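Local coordinates for periplasmic binding protein (Veillonella parvula, PDB 4N01) that probably captures a solute in the periplasm, as in relatives that carry iron chelates or cobalamin, and delivers it to a membrane importer, at residues Arg208-Ile213 / Asn263-Ile268; Ile236-Val241 / Glu329-Ile334; Gly254-Val259 / Pro293-Ile298; Ile269-Asn274 / Phe306-Leu311. All coordinates share one frame; numbering follows the deposited sequence. Where two conformers were deposited one is given.

How the contacts relate
Three contacts share one parallel sheet, with strand order 238-240, 209-214, 266-270, 306-309. Contact 1 is its middle pair. Contact 2 lies beside it, centres about 8 Å apart, where edge strand 238-240 meets the final helix; a probable hydrogen bond links K209 O to D239 N. Contact 4 pairs strand 266-270 with the outermost strand 306-309, and contact 3 belongs to the helical layer on the face of F212 and I267; their centres are about 15 and 12 Å from that of contact 1. Contact 4 lies toward the probable cleft: sodium is about 4 Å from the side chain of L311, and a glycerol, probably from the crystallisation liquor, about 5 Å from that of Y272.

Contact 1 of 4, residues Arg208-Ile213 / Asn263-Ile268; sequences RKRVFI and NPDYII
V211, F212 and I213 pair with Y266, I267 and I268 as neighbouring parallel strands at the centre of the four-stranded parallel sheet of an alpha/beta fold. The backbone ladder runs from Y266 N to R210 O, then F212 N to Y266 O, then I268 N to F212 O. Ahead of the ladder, D265 OD2 accepts from R210 N at 2.9 Å, almost straight (176°), on the anti side of the carboxylate and close to its plane.

K209 can be followed outward over this start of the strand pair. Its CB sits 4.0 Å from D265 OD2. CG passes Y266 CE2 at 4.1 Å. The bend at chi2 (-67°) lets CD reach both neighbours, D265 OD2 and Y266 CE2. NZ then gives a hydrogen bond to a water that lies 3.0 Å from Y266 OH and is hydrogen-bonded to it.

On the face of F212, its CB packs on P264 CG at 3.8 Å, while the edge of its ring meets CG2 of I267. On the other face, I268 CD1 lies against V211 CB. R210 NH2 goes to Q262 O, and R210 NE donates over 2.6 Å to a second water, which in turn donates to N263 O.

Contact 2 of 4, residues Ile236-Val241 / Glu329-Ile334; sequences IGADNV and EEIHGI
H332 and I331 make a small, buried helix-to-turn contact with I236, G237 and A238, where the chain leaves helix 228-234 for the edge strand of the parallel sheet; one hydrogen bond and a few methyl groups hold it. Both residues belong to the last turn of the final helix. H332 NE2 donates to I236 O at 2.7 Å. The bond is bent (140° at the hydrogen), and the oxygen stands 19° out of the ring plane. With CG anti to its own carbonyl carbon (chi1 -66°), the ring starts out toward the turn, and I331 CG2 rests 3.8 Å above the centre of one ring face.

G237, at positive phi, is the C-prime residue of the Schellman motif closing helix 228-234; a CB there would come within 3.4 Å of H332 NE2. Alongside, I331 CD1 touches A238 CB at 4.1 Å and, more loosely, I236 CD1. An alanine in place of H332 would probably leave I236 O without this donor and open a gap beside G237.

L203 of helix 182-203 touches both I236 and H332, L324 and A328 of the final helix pack on I236, and I331 reaches K209 and I307 on the sheet.

Contact 3 of 4, residues Gly254-Val259 / Pro293-Ile298; sequences GSWETV and PQLQDI
L295 lays CD1 over one face of the W256 indole, with CD2 at the rim beside CE3, and this is the tight part of the contact. CD1 stands 3.7 Å from the centroid of the six-membered ring of W256, only 7° off the normal, a CH-pi contact, while L295 CD2 comes to 3.5 Å from W256 CE3. The two side chains cross at about a right angle. One turn further along the helix the packing is lighter: V259 CG1 meets I298 CD1 at 4.1 Å, both residues still buried.

The other margin is polar and faces solvent. Q294 runs out extended, CG anti to its backbone N (chi1 -152°), and its NE2 donates to E257 OE2 at 2.8 Å. The carboxylate oxygen lies in the amide plane, yet the donor approaches from well above the carboxylate plane. E257 gets there by folding back at chi2. At this margin a water donates to E257 OE2 and, over 2.8 Å, to Q294 OE1.

The type I turn L295-I298 leads straight into helix 299-303, with I298 at its N-cap position. The contact thus joins the start of helix 256-262 to the connection entering a second helix; each helix precedes a sheet strand, as in the beta-alpha-beta units of a Rossmann-like lobe.

Contact 4 of 4, residues Ile269-Asn274 / Phe306-Leu311; sequences IADYGN and FIRVKL
I269 and A270 pair in parallel with R308 and V309, through bonds from I269 N to I307 O (2.7 Å), from V309 N to I269 O, and from D271 N to V309 O. At the sheet's edge I269 CD1 touches F306 CD1 at 3.9 Å.

Next to the paired residues, D271 carries the side-chain contacts. Its CG is anti to the backbone N (chi1 -177°), and CB lies over one face of the R308 guanidinium. OD1 forms a salt bridge with R308 NE at 3.0 Å, met from above the carboxylate plane, which is turned 57° from the guanidinium. OD2 accepts from G273 N at 2.8 Å, an Asx turn. An alanine in place of D271 would probably leave R308 without this counter-charge and the turn at G273 free to shift.

K310 curls back through two bends, and its NZ grips D271 O at 2.8 Å, with a weak second bond to G273 O. A water spans D271 O and L311 N and sits over the centre of one face of the Y272 ring. L311 CD2 approaches Y272 OH to 3.6 Å; that hydroxyl is hydrogen-bonded to D215 OD1.

K310 also touches E94 of the other lobe; a sodium ion is bound near L311, and a glycerol, probably from the crystallisation liquor, near Y272. Loops at the C-terminal ends of parallel strands, facing the opposite lobe, are consistent with the ligand cleft of a periplasmic binding protein.

Contact 1 of 4, residues Arg208-Ile213 / Asn263-Ile268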
loop_
_atom_site.group_PDB
_atom_site.type_symbol
_atom_site.label_atom_id
_atom_site.label_comp_id
_atom_site.label_asym_id
_atom_site.label_seq_id
_atom_site.Cartn_x
_atom_site.Cartn_y
_atom_site.Cartn_z
ATOM N N ARG A 208 -22.165 4.879 -9.923
ATOM C CA ARG A 208 -20.945 5.075 -9.156
ATOM C C ARG A 208 -21.322 5.632 -7.786
ATOM O O ARG A 208 -22.388 6.224 -7.621
ATOM C CB ARG A 208 -20.011 6.054 -9.884
ATOM C CG ARG A 208 -19.702 5.660 -11.333
ATOM C CD ARG A 208 -18.673 6.596 -11.952
ATOM N NE ARG A 208 -17.394 6.510 -11.248
ATOM C CZ ARG A 208 -16.456 5.613 -11.523
ATOM N NH1 ARG A 208 -16.665 4.718 -12.483
ATOM N NH2 ARG A 208 -15.320 5.601 -10.834
ATOM N N LYS A 209 -20.449 5.444 -6.808
ATOM C CA LYS A 209 -20.727 5.912 -5.450
ATOM C C LYS A 209 -19.627 6.841 -4.964
ATOM O O LYS A 209 -18.468 6.687 -5.347
ATOM C CB LYS A 209 -20.833 4.719 -4.494
ATOM C CG LYS A 209 -21.951 3.764 -4.838
ATOM C CD LYS A 209 -23.313 4.401 -4.642
ATOM C CE LYS A 209 -24.412 3.386 -4.937
ATOM N NZ LYS A 209 -25.752 3.901 -4.572
ATOM N N ARG A 210 -19.986 7.800 -4.115
ATOM C CA ARG A 210 -18.994 8.718 -3.564
ATOM C C ARG A 210 -18.537 8.237 -2.197
ATOM O O ARG A 210 -19.360 7.843 -1.367
ATOM C CB ARG A 210 -19.573 10.125 -3.502
ATOM C CG ARG A 210 -19.660 10.733 -4.886
ATOM C CD ARG A 210 -20.705 11.803 -4.976
ATOM N NE ARG A 210 -20.401 12.986 -4.172
ATOM C CZ ARG A 210 -19.540 13.938 -4.529
ATOM N NH1 ARG A 210 -18.862 13.838 -5.669
ATOM N NH2 ARG A 210 -19.347 14.991 -3.742
ATOM N N VAL A 211 -17.225 8.230 -1.974
ATOM C CA VAL A 211 -16.676 7.664 -0.736
ATOM C C VAL A 211 -15.715 8.627 -0.027
ATOM O O VAL A 211 -15.132 9.511 -0.641
ATOM C CB VAL A 211 -15.987 6.293 -0.973
ATOM C CG1 VAL A 211 -16.945 5.337 -1.685
ATOM C CG2 VAL A 211 -14.685 6.451 -1.784
ATOM N N PHE A 212 -15.567 8.455 1.275
ATOM C CA PHE A 212 -14.619 9.237 2.051
ATOM C C PHE A 212 -13.767 8.253 2.832
ATOM O O PHE A 212 -14.285 7.330 3.463
ATOM C CB PHE A 212 -15.372 10.172 3.006
ATOM C CG PHE A 212 -14.489 10.854 4.014
ATOM C CD1 PHE A 212 -13.595 11.848 3.618
ATOM C CD2 PHE A 212 -14.565 10.520 5.355
ATOM C CE1 PHE A 212 -12.778 12.481 4.557
ATOM C CE2 PHE A 212 -13.761 11.150 6.297
ATOM C CZ PHE A 212 -12.865 12.129 5.897
ATOM N N ILE A 213 -12.452 8.418 2.762
ATOM C CA ILE A 213 -11.558 7.544 3.512
ATOM C C ILE A 213 -11.183 8.194 4.848
ATOM O O ILE A 213 -10.619 9.293 4.888
ATOM C CB ILE A 213 -10.274 7.228 2.723
ATOM C CG1 ILE A 213 -10.624 6.468 1.439
ATOM C CG2 ILE A 213 -9.346 6.394 3.581
ATOM C CD1 ILE A 213 -10.867 7.351 0.252
ATOM N N ASN A 263 -20.791 15.139 1.028
ATOM C CA ASN A 263 -21.841 14.171 1.360
ATOM C C ASN A 263 -21.582 12.767 0.812
ATOM O O ASN A 263 -22.320 12.294 -0.047
ATOM C CB ASN A 263 -23.191 14.678 0.831
ATOM C CG ASN A 263 -24.370 14.015 1.518
ATOM O OD1 ASN A 263 -24.218 13.428 2.587
ATOM N ND2 ASN A 263 -25.549 14.116 0.911
ATOM N N PRO A 264 -20.530 12.095 1.296
ATOM C CA PRO A 264 -20.234 10.768 0.746
ATOM C C PRO A 264 -21.320 9.721 1.010
ATOM O O PRO A 264 -22.016 9.781 2.035
ATOM C CB PRO A 264 -18.954 10.366 1.482
ATOM C CG PRO A 264 -19.000 11.172 2.774
ATOM C CD PRO A 264 -19.620 12.473 2.390
ATOM N N ASP A 265 -21.456 8.774 0.078
ATOM C CA ASP A 265 -22.349 7.616 0.231
ATOM C C ASP A 265 -21.796 6.591 1.223
ATOM O O ASP A 265 -22.558 5.944 1.948
ATOM C CB ASP A 265 -22.530 6.926 -1.132
ATOM C CG ASP A 265 -23.238 7.813 -2.139
ATOM O OD1 ASP A 265 -24.325 8.316 -1.805
ATOM O OD2 ASP A 265 -22.699 8.026 -3.256
ATOM N N TYR A 266 -20.473 6.426 1.233
ATOM C CA TYR A 266 -19.818 5.444 2.111
ATOM C C TYR A 266 -18.633 6.080 2.801
ATOM O O TYR A 266 -17.971 6.947 2.235
ATOM C CB TYR A 266 -19.353 4.196 1.323
ATOM C CG TYR A 266 -20.509 3.407 0.781
ATOM C CD1 TYR A 266 -20.976 2.276 1.437
ATOM C CD2 TYR A 266 -21.172 3.822 -0.361
ATOM C CE1 TYR A 266 -22.069 1.567 0.958
ATOM C CE2 TYR A 266 -22.267 3.135 -0.845
ATOM C CZ TYR A 266 -22.712 2.010 -0.180
ATOM O OH TYR A 266 -23.804 1.341 -0.664
ATOM N N ILE A 267 -18.370 5.657 4.029
ATOM C CA ILE A 267 -17.153 6.052 4.719
ATOM C C ILE A 267 -16.284 4.816 4.943
ATOM O O ILE A 267 -16.695 3.851 5.597
ATOM C CB ILE A 267 -17.456 6.742 6.077
ATOM C CG1 ILE A 267 -18.108 8.111 5.839
ATOM C CG2 ILE A 267 -16.166 6.909 6.880
ATOM C CD1 ILE A 267 -18.776 8.684 7.082
ATOM N N ILE A 268 -15.084 4.832 4.372
ATOM C CA ILE A 268 -14.186 3.700 4.473
ATOM C C ILE A 268 -13.200 4.003 5.584
ATOM O O ILE A 268 -12.509 5.018 5.553
ATOM C CB ILE A 268 -13.427 3.488 3.140
ATOM C CG1 ILE A 268 -14.413 3.133 2.018
ATOM C CG2 ILE A 268 -12.376 2.399 3.284
ATOM C CD1 ILE A 268 -13.813 3.275 0.591
HETATM O O HOH W 1 -25.730 3.275 -1.852
HETATM O O HOH W 2 -22.519 12.746 -2.657
#

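Contact 2 of 4, residues Ile236-Val241 / Glu329-Ile334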
loop_
_atom_site.group_PDB
_atom_site.type_symbol
_atom_site.label_atom_id
_atom_site.label_comp_id
_atom_site.label_asym_id
_atom_site.label_seq_id
_atom_site.Cartn_x
_atom_site.Cartn_y
_atom_site.Cartn_z
ATOM N N ILE A 236 -13.535 0.522 -9.184
ATOM C CA ILE A 236 -14.779 -0.152 -8.810
ATOM C C ILE A 236 -15.909 0.840 -8.588
ATOM O O ILE A 236 -16.825 0.582 -7.808
ATOM C CB ILE A 236 -14.633 -1.037 -7.547
ATOM C CG1 ILE A 236 -14.098 -0.214 -6.367
ATOM C CG2 ILE A 236 -13.735 -2.243 -7.835
ATOM C CD1 ILE A 236 -14.211 -0.959 -5.002
ATOM N N GLY A 237 -15.827 1.981 -9.258
ATOM C CA GLY A 237 -16.892 2.959 -9.195
ATOM C C GLY A 237 -17.023 3.609 -7.834
ATOM O O GLY A 237 -18.117 3.994 -7.434
ATOM N N ALA A 238 -15.913 3.715 -7.110
ATOM C CA ALA A 238 -15.925 4.382 -5.810
ATOM C C ALA A 238 -15.078 5.641 -5.946
ATOM O O ALA A 238 -13.864 5.558 -6.109
ATOM C CB ALA A 238 -15.352 3.464 -4.742
ATOM N N ASP A 239 -15.718 6.805 -5.916
ATOM C CA ASP A 239 -15.021 8.061 -6.189
ATOM C C ASP A 239 -14.709 8.838 -4.912
ATOM O O ASP A 239 -15.618 9.275 -4.220
ATOM C CB ASP A 239 -15.869 8.929 -7.118
ATOM C CG ASP A 239 -16.000 8.337 -8.509
ATOM O OD1 ASP A 239 -14.977 7.851 -9.050
ATOM O OD2 ASP A 239 -17.123 8.369 -9.071
ATOM N N ASN A 240 -13.425 9.005 -4.613
ATOM C CA ASN A 240 -12.969 9.698 -3.404
ATOM C C ASN A 240 -13.388 11.166 -3.402
ATOM O O ASN A 240 -12.985 11.925 -4.294
ATOM C CB ASN A 240 -11.434 9.574 -3.306
ATOM C CG ASN A 240 -10.859 10.238 -2.063
ATOM O OD1 ASN A 240 -11.592 10.788 -1.242
ATOM N ND2 ASN A 240 -9.532 10.151 -1.903
ATOM N N VAL A 241 -14.209 11.570 -2.428
ATOM C CA VAL A 241 -14.732 12.944 -2.433
ATOM C C VAL A 241 -13.677 13.993 -2.128
ATOM O O VAL A 241 -13.908 15.196 -2.336
ATOM C CB VAL A 241 -15.924 13.145 -1.456
ATOM C CG1 VAL A 241 -17.125 12.295 -1.892
ATOM C CG2 VAL A 241 -15.507 12.808 -0.037
ATOM N N GLU A 329 -18.220 -5.602 -3.527
ATOM C CA GLU A 329 -19.399 -6.337 -3.109
ATOM C C GLU A 329 -20.125 -5.528 -2.047
ATOM O O GLU A 329 -21.353 -5.403 -2.073
ATOM C CB GLU A 329 -19.021 -7.732 -2.597
ATOM C CG GLU A 329 -18.467 -8.634 -3.695
ATOM C CD GLU A 329 -18.191 -10.048 -3.226
ATOM O OE1 GLU A 329 -18.075 -10.262 -1.998
ATOM O OE2 GLU A 329 -18.094 -10.947 -4.092
ATOM N N GLU A 330 -19.359 -4.944 -1.139
ATOM C CA GLU A 330 -19.944 -4.186 -0.041
ATOM C C GLU A 330 -20.566 -2.858 -0.479
ATOM O O GLU A 330 -21.613 -2.466 0.038
ATOM C CB GLU A 330 -18.910 -3.993 1.080
ATOM C CG GLU A 330 -18.667 -5.279 1.892
ATOM C CD GLU A 330 -17.483 -5.195 2.846
ATOM O OE1 GLU A 330 -16.767 -4.173 2.823
ATOM O OE2 GLU A 330 -17.258 -6.161 3.612
ATOM N N ILE A 331 -19.941 -2.178 -1.436
ATOM C CA ILE A 331 -20.418 -0.861 -1.885
ATOM C C ILE A 331 -21.577 -0.974 -2.871
ATOM O O ILE A 331 -22.550 -0.217 -2.805
ATOM C CB ILE A 331 -19.263 -0.053 -2.514
ATOM C CG1 ILE A 331 -18.258 0.322 -1.425
ATOM C CG2 ILE A 331 -19.761 1.215 -3.214
ATOM C CD1 ILE A 331 -16.950 0.874 -1.950
ATOM N N HIS A 332 -21.494 -1.958 -3.758
ATOM C CA HIS A 332 -22.452 -2.075 -4.854
ATOM C C HIS A 332 -23.441 -3.223 -4.694
ATOM O O HIS A 332 -24.355 -3.367 -5.504
ATOM C CB HIS A 332 -21.697 -2.241 -6.161
ATOM C CG HIS A 332 -20.894 -1.032 -6.548
ATOM N ND1 HIS A 332 -21.477 0.125 -7.011
ATOM C CD2 HIS A 332 -19.557 -0.815 -6.543
ATOM C CE1 HIS A 332 -20.528 1.012 -7.284
ATOM N NE2 HIS A 332 -19.361 0.467 -7.007
ATOM N N GLY A 333 -23.253 -4.047 -3.668
ATOM C CA GLY A 333 -24.186 -5.131 -3.385
ATOM C C GLY A 333 -24.155 -6.268 -4.393
ATOM O O GLY A 333 -25.136 -6.993 -4.539
ATOM N N ILE A 334 -23.038 -6.422 -5.096
ATOM C CA ILE A 334 -22.876 -7.528 -6.034
ATOM C C ILE A 334 -22.266 -8.737 -5.337
ATOM O O ILE A 334 -21.724 -8.633 -4.232
ATOM C CB ILE A 334 -21.920 -7.175 -7.199
ATOM C CG1 ILE A 334 -20.503 -6.911 -6.669
ATOM C CG2 ILE A 334 -22.430 -5.996 -7.979
ATOM C CD1 ILE A 334 -19.417 -6.872 -7.750
#

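Contact 3 of 4, residues Gly254-Val259 / Pro293-Ile298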
loop_
_atom_site.group_PDB
_atom_site.type_symbol
_atom_site.label_atom_id
_atom_site.label_comp_id
_atom_site.label_asym_id
_atom_site.label_seq_id
_atom_site.Cartn_x
_atom_site.Cartn_y
_atom_site.Cartn_z
ATOM N N GLY A 254 -7.932 16.934 6.524
ATOM C CA GLY A 254 -9.036 17.564 5.813
ATOM C C GLY A 254 -9.873 18.349 6.814
ATOM O O GLY A 254 -9.548 18.392 8.003
ATOM N N SER A 255 -10.941 18.974 6.324
ATOM C CA SER A 255 -11.914 19.640 7.180
ATOM C C SER A 255 -13.230 18.883 7.104
ATOM O O SER A 255 -13.617 18.419 6.027
ATOM C CB SER A 255 -12.124 21.086 6.730
ATOM O OG SER A 255 -11.004 21.889 7.061
ATOM N N TRP A 256 -13.912 18.739 8.237
ATOM C CA TRP A 256 -15.229 18.117 8.237
ATOM C C TRP A 256 -16.209 18.907 7.361
ATOM O O TRP A 256 -17.104 18.323 6.773
ATOM C CB TRP A 256 -15.791 18.002 9.662
ATOM C CG TRP A 256 -15.193 16.885 10.507
ATOM C CD1 TRP A 256 -14.582 17.018 11.724
ATOM C CD2 TRP A 256 -15.165 15.478 10.201
ATOM N NE1 TRP A 256 -14.173 15.782 12.189
ATOM C CE2 TRP A 256 -14.515 14.827 11.269
ATOM C CE3 TRP A 256 -15.613 14.713 9.115
ATOM C CZ2 TRP A 256 -14.317 13.447 11.295
ATOM C CZ3 TRP A 256 -15.412 13.343 9.142
ATOM C CH2 TRP A 256 -14.771 12.725 10.222
ATOM N N GLU A 257 -16.042 20.228 7.292
ATOM C CA GLU A 257 -16.893 21.068 6.432
ATOM C C GLU A 257 -16.879 20.557 5.002
ATOM O O GLU A 257 -17.918 20.494 4.343
ATOM C CB GLU A 257 -16.451 22.536 6.461
ATOM C CG GLU A 257 -16.859 23.266 7.726
ATOM C CD GLU A 257 -16.066 22.816 8.944
ATOM O OE1 GLU A 257 -14.919 22.338 8.770
ATOM O OE2 GLU A 257 -16.590 22.932 10.078
ATOM N N THR A 258 -15.698 20.160 4.540
ATOM C CA THR A 258 -15.536 19.704 3.175
ATOM C C THR A 258 -16.228 18.355 2.987
ATOM O O THR A 258 -16.910 18.126 1.984
ATOM C CB THR A 258 -14.045 19.586 2.815
ATOM O OG1 THR A 258 -13.430 20.874 2.963
ATOM C CG2 THR A 258 -13.888 19.121 1.377
ATOM N N VAL A 259 -16.063 17.469 3.962
ATOM C CA VAL A 259 -16.702 16.159 3.904
ATOM C C VAL A 259 -18.221 16.308 3.908
ATOM O O VAL A 259 -18.930 15.645 3.145
ATOM C CB VAL A 259 -16.283 15.307 5.101
ATOM C CG1 VAL A 259 -16.881 13.901 4.992
ATOM C CG2 VAL A 259 -14.754 15.259 5.187
ATOM N N PRO A 293 -22.127 15.581 16.268
ATOM C CA PRO A 293 -23.391 16.168 15.814
ATOM C C PRO A 293 -23.252 16.849 14.454
ATOM O O PRO A 293 -24.232 16.948 13.721
ATOM C CB PRO A 293 -23.709 17.210 16.894
ATOM C CG PRO A 293 -22.869 16.828 18.075
ATOM C CD PRO A 293 -21.636 16.200 17.508
ATOM N N GLN A 294 -22.049 17.294 14.107
ATOM C CA GLN A 294 -21.847 17.985 12.834
ATOM C C GLN A 294 -22.034 17.059 11.631
ATOM O O GLN A 294 -22.313 17.527 10.530
ATOM C CB GLN A 294 -20.453 18.630 12.779
ATOM C CG GLN A 294 -20.382 19.879 11.886
ATOM C CD GLN A 294 -18.967 20.411 11.686
ATOM O OE1 GLN A 294 -18.005 19.901 12.266
ATOM N NE2 GLN A 294 -18.837 21.443 10.853
ATOM N N LEU A 295 -21.900 15.753 11.844
ATOM C CA LEU A 295 -21.839 14.796 10.731
ATOM C C LEU A 295 -23.140 14.026 10.528
ATOM O O LEU A 295 -23.215 13.134 9.672
ATOM C CB LEU A 295 -20.718 13.789 10.989
ATOM C CG LEU A 295 -19.358 14.410 11.314
ATOM C CD1 LEU A 295 -18.321 13.320 11.555
ATOM C CD2 LEU A 295 -18.923 15.335 10.170
ATOM N N GLN A 296 -24.160 14.373 11.298
ATOM C CA GLN A 296 -25.333 13.513 11.387
ATOM C C GLN A 296 -26.219 13.464 10.148
ATOM O O GLN A 296 -27.003 12.530 9.987
ATOM C CB GLN A 296 -26.158 13.818 12.640
ATOM C CG GLN A 296 -25.793 12.917 13.810
ATOM C CD GLN A 296 -25.784 11.432 13.447
ATOM O OE1 GLN A 296 -24.964 10.668 13.956
ATOM N NE2 GLN A 296 -26.713 11.014 12.582
ATOM N N ASP A 297 -26.088 14.445 9.269
ATOM C CA ASP A 297 -26.881 14.444 8.042
ATOM C C ASP A 297 -26.112 13.965 6.805
ATOM O O ASP A 297 -26.654 13.943 5.706
ATOM C CB ASP A 297 -27.551 15.799 7.813
ATOM C CG ASP A 297 -28.565 16.134 8.893
ATOM O OD1 ASP A 297 -29.039 15.202 9.585
ATOM O OD2 ASP A 297 -28.892 17.328 9.046
ATOM N N ILE A 298 -24.861 13.556 6.987
ATOM C CA ILE A 298 -24.116 12.941 5.891
ATOM C C ILE A 298 -24.783 11.608 5.526
ATOM O O ILE A 298 -25.121 10.815 6.412
ATOM C CB ILE A 298 -22.632 12.696 6.283
ATOM C CG1 ILE A 298 -21.889 14.033 6.441
ATOM C CG2 ILE A 298 -21.927 11.804 5.257
ATOM C CD1 ILE A 298 -20.445 13.863 6.950
HETATM O O HOH W 3 -15.384 20.944 11.945
#

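Contact 4 of 4, residues Ile269-Asn274 / Phe306-Leu311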
loop_
_atom_site.group_PDB
_atom_site.type_symbol
_atom_site.label_atom_id
_atom_site.label_comp_id
_atom_site.label_asym_id
_atom_site.label_seq_id
_atom_site.Cartn_x
_atom_site.Cartn_y
_atom_site.Cartn_z
ATOM N N ILE A 269 -13.126 3.110 6.562
ATOM C CA ILE A 269 -12.405 3.381 7.793
ATOM C C ILE A 269 -11.219 2.437 7.925
ATOM O O ILE A 269 -11.383 1.213 7.880
ATOM C CB ILE A 269 -13.329 3.154 9.008
ATOM C CG1 ILE A 269 -14.459 4.203 9.020
ATOM C CG2 ILE A 269 -12.524 3.148 10.317
ATOM C CD1 ILE A 269 -15.492 3.959 10.120
ATOM N N ALA A 270 -10.028 2.997 8.103
ATOM C CA ALA A 270 -8.838 2.175 8.307
ATOM C C ALA A 270 -8.799 1.629 9.735
ATOM O O ALA A 270 -8.858 2.382 10.710
ATOM C CB ALA A 270 -7.566 2.971 7.999
ATOM N N ASP A 271 -8.691 0.313 9.856
ATOM C CA ASP A 271 -8.637 -0.347 11.161
ATOM C C ASP A 271 -7.176 -0.641 11.539
ATOM O O ASP A 271 -6.486 -1.396 10.846
ATOM C CB ASP A 271 -9.479 -1.634 11.105
ATOM C CG ASP A 271 -9.545 -2.370 12.436
ATOM O OD1 ASP A 271 -10.659 -2.765 12.849
ATOM O OD2 ASP A 271 -8.496 -2.579 13.079
ATOM N N TYR A 272 -6.711 -0.049 12.638
ATOM C CA TYR A 272 -5.315 -0.210 13.073
ATOM C C TYR A 272 -5.135 -1.225 14.209
ATOM O O TYR A 272 -4.250 -1.067 15.049
ATOM C CB TYR A 272 -4.717 1.156 13.475
ATOM C CG TYR A 272 -4.335 2.031 12.292
ATOM C CD1 TYR A 272 -3.075 1.934 11.714
ATOM C CD2 TYR A 272 -5.236 2.939 11.746
ATOM C CE1 TYR A 272 -2.716 2.724 10.629
ATOM C CE2 TYR A 272 -4.883 3.737 10.659
ATOM C CZ TYR A 272 -3.622 3.622 10.107
ATOM O OH TYR A 272 -3.257 4.407 9.030
ATOM N N GLY A 273 -5.955 -2.274 14.220
ATOM C CA GLY A 273 -5.881 -3.290 15.260
ATOM C C GLY A 273 -4.874 -4.393 14.992
ATOM O O GLY A 273 -4.307 -4.470 13.900
ATOM N N ASN A 274 -4.662 -5.257 15.985
ATOM C CA ASN A 274 -3.655 -6.321 15.908
ATOM C C ASN A 274 -4.110 -7.573 15.157
ATOM O O ASN A 274 -3.337 -8.176 14.411
ATOM C CB ASN A 274 -3.201 -6.726 17.311
ATOM C CG ASN A 274 -2.905 -5.533 18.195
ATOM O OD1 ASN A 274 -2.765 -4.407 17.713
ATOM N ND2 ASN A 274 -2.806 -5.775 19.498
ATOM N N PHE A 306 -20.633 2.209 6.726
ATOM C CA PHE A 306 -19.248 2.186 7.192
ATOM C C PHE A 306 -18.556 0.923 6.706
ATOM O O PHE A 306 -19.054 -0.185 6.922
ATOM C CB PHE A 306 -19.209 2.222 8.726
ATOM C CG PHE A 306 -19.853 3.448 9.319
ATOM C CD1 PHE A 306 -19.243 4.694 9.203
ATOM C CD2 PHE A 306 -21.073 3.360 9.982
ATOM C CE1 PHE A 306 -19.843 5.836 9.746
ATOM C CE2 PHE A 306 -21.680 4.499 10.528
ATOM C CZ PHE A 306 -21.064 5.736 10.409
ATOM N N ILE A 307 -17.396 1.089 6.078
ATOM C CA ILE A 307 -16.678 -0.022 5.461
ATOM C C ILE A 307 -15.263 -0.135 6.021
ATOM O O ILE A 307 -14.519 0.843 6.072
ATOM C CB ILE A 307 -16.612 0.171 3.948
ATOM C CG1 ILE A 307 -18.026 0.102 3.374
ATOM C CG2 ILE A 307 -15.741 -0.894 3.292
ATOM C CD1 ILE A 307 -18.067 0.323 1.925
ATOM N N ARG A 308 -14.905 -1.334 6.452
ATOM C CA ARG A 308 -13.626 -1.567 7.130
ATOM C C ARG A 308 -12.541 -1.953 6.141
ATOM O O ARG A 308 -12.760 -2.823 5.297
ATOM C CB ARG A 308 -13.806 -2.703 8.131
ATOM C CG ARG A 308 -12.579 -3.035 8.964
ATOM C CD ARG A 308 -12.879 -4.229 9.838
ATOM N NE ARG A 308 -11.786 -4.537 10.758
ATOM C CZ ARG A 308 -10.717 -5.247 10.422
ATOM N NH1 ARG A 308 -10.602 -5.700 9.181
ATOM N NH2 ARG A 308 -9.767 -5.499 11.317
ATOM N N VAL A 309 -11.372 -1.323 6.234
ATOM C CA VAL A 309 -10.212 -1.795 5.468
ATOM C C VAL A 309 -8.974 -1.780 6.335
ATOM O O VAL A 309 -8.940 -1.112 7.369
ATOM C CB VAL A 309 -9.905 -0.904 4.235
ATOM C CG1 VAL A 309 -11.065 -0.912 3.244
ATOM C CG2 VAL A 309 -9.547 0.533 4.670
ATOM N N LYS A 310 -7.957 -2.521 5.911
ATOM C CA LYS A 310 -6.613 -2.337 6.435
ATOM C C LYS A 310 -5.895 -1.404 5.480
ATOM O O LYS A 310 -6.155 -1.424 4.275
ATOM C CB LYS A 310 -5.864 -3.663 6.495
ATOM C CG LYS A 310 -6.547 -4.710 7.363
ATOM C CD LYS A 310 -6.610 -4.260 8.812
ATOM C CE LYS A 310 -5.223 -4.294 9.438
ATOM N NZ LYS A 310 -5.242 -3.851 10.876
ATOM N N LEU A 311 -4.985 -0.596 6.012
ATOM C CA LEU A 311 -4.228 0.342 5.182
ATOM C C LEU A 311 -3.447 -0.402 4.090
ATOM O O LEU A 311 -3.280 0.115 2.985
ATOM C CB LEU A 311 -3.274 1.147 6.063
ATOM C CG LEU A 311 -2.556 2.326 5.414
ATOM C CD1 LEU A 311 -3.560 3.403 5.041
ATOM C CD2 LEU A 311 -1.482 2.870 6.352
HETATM O O HOH W 4 -4.786 -0.409 8.878
#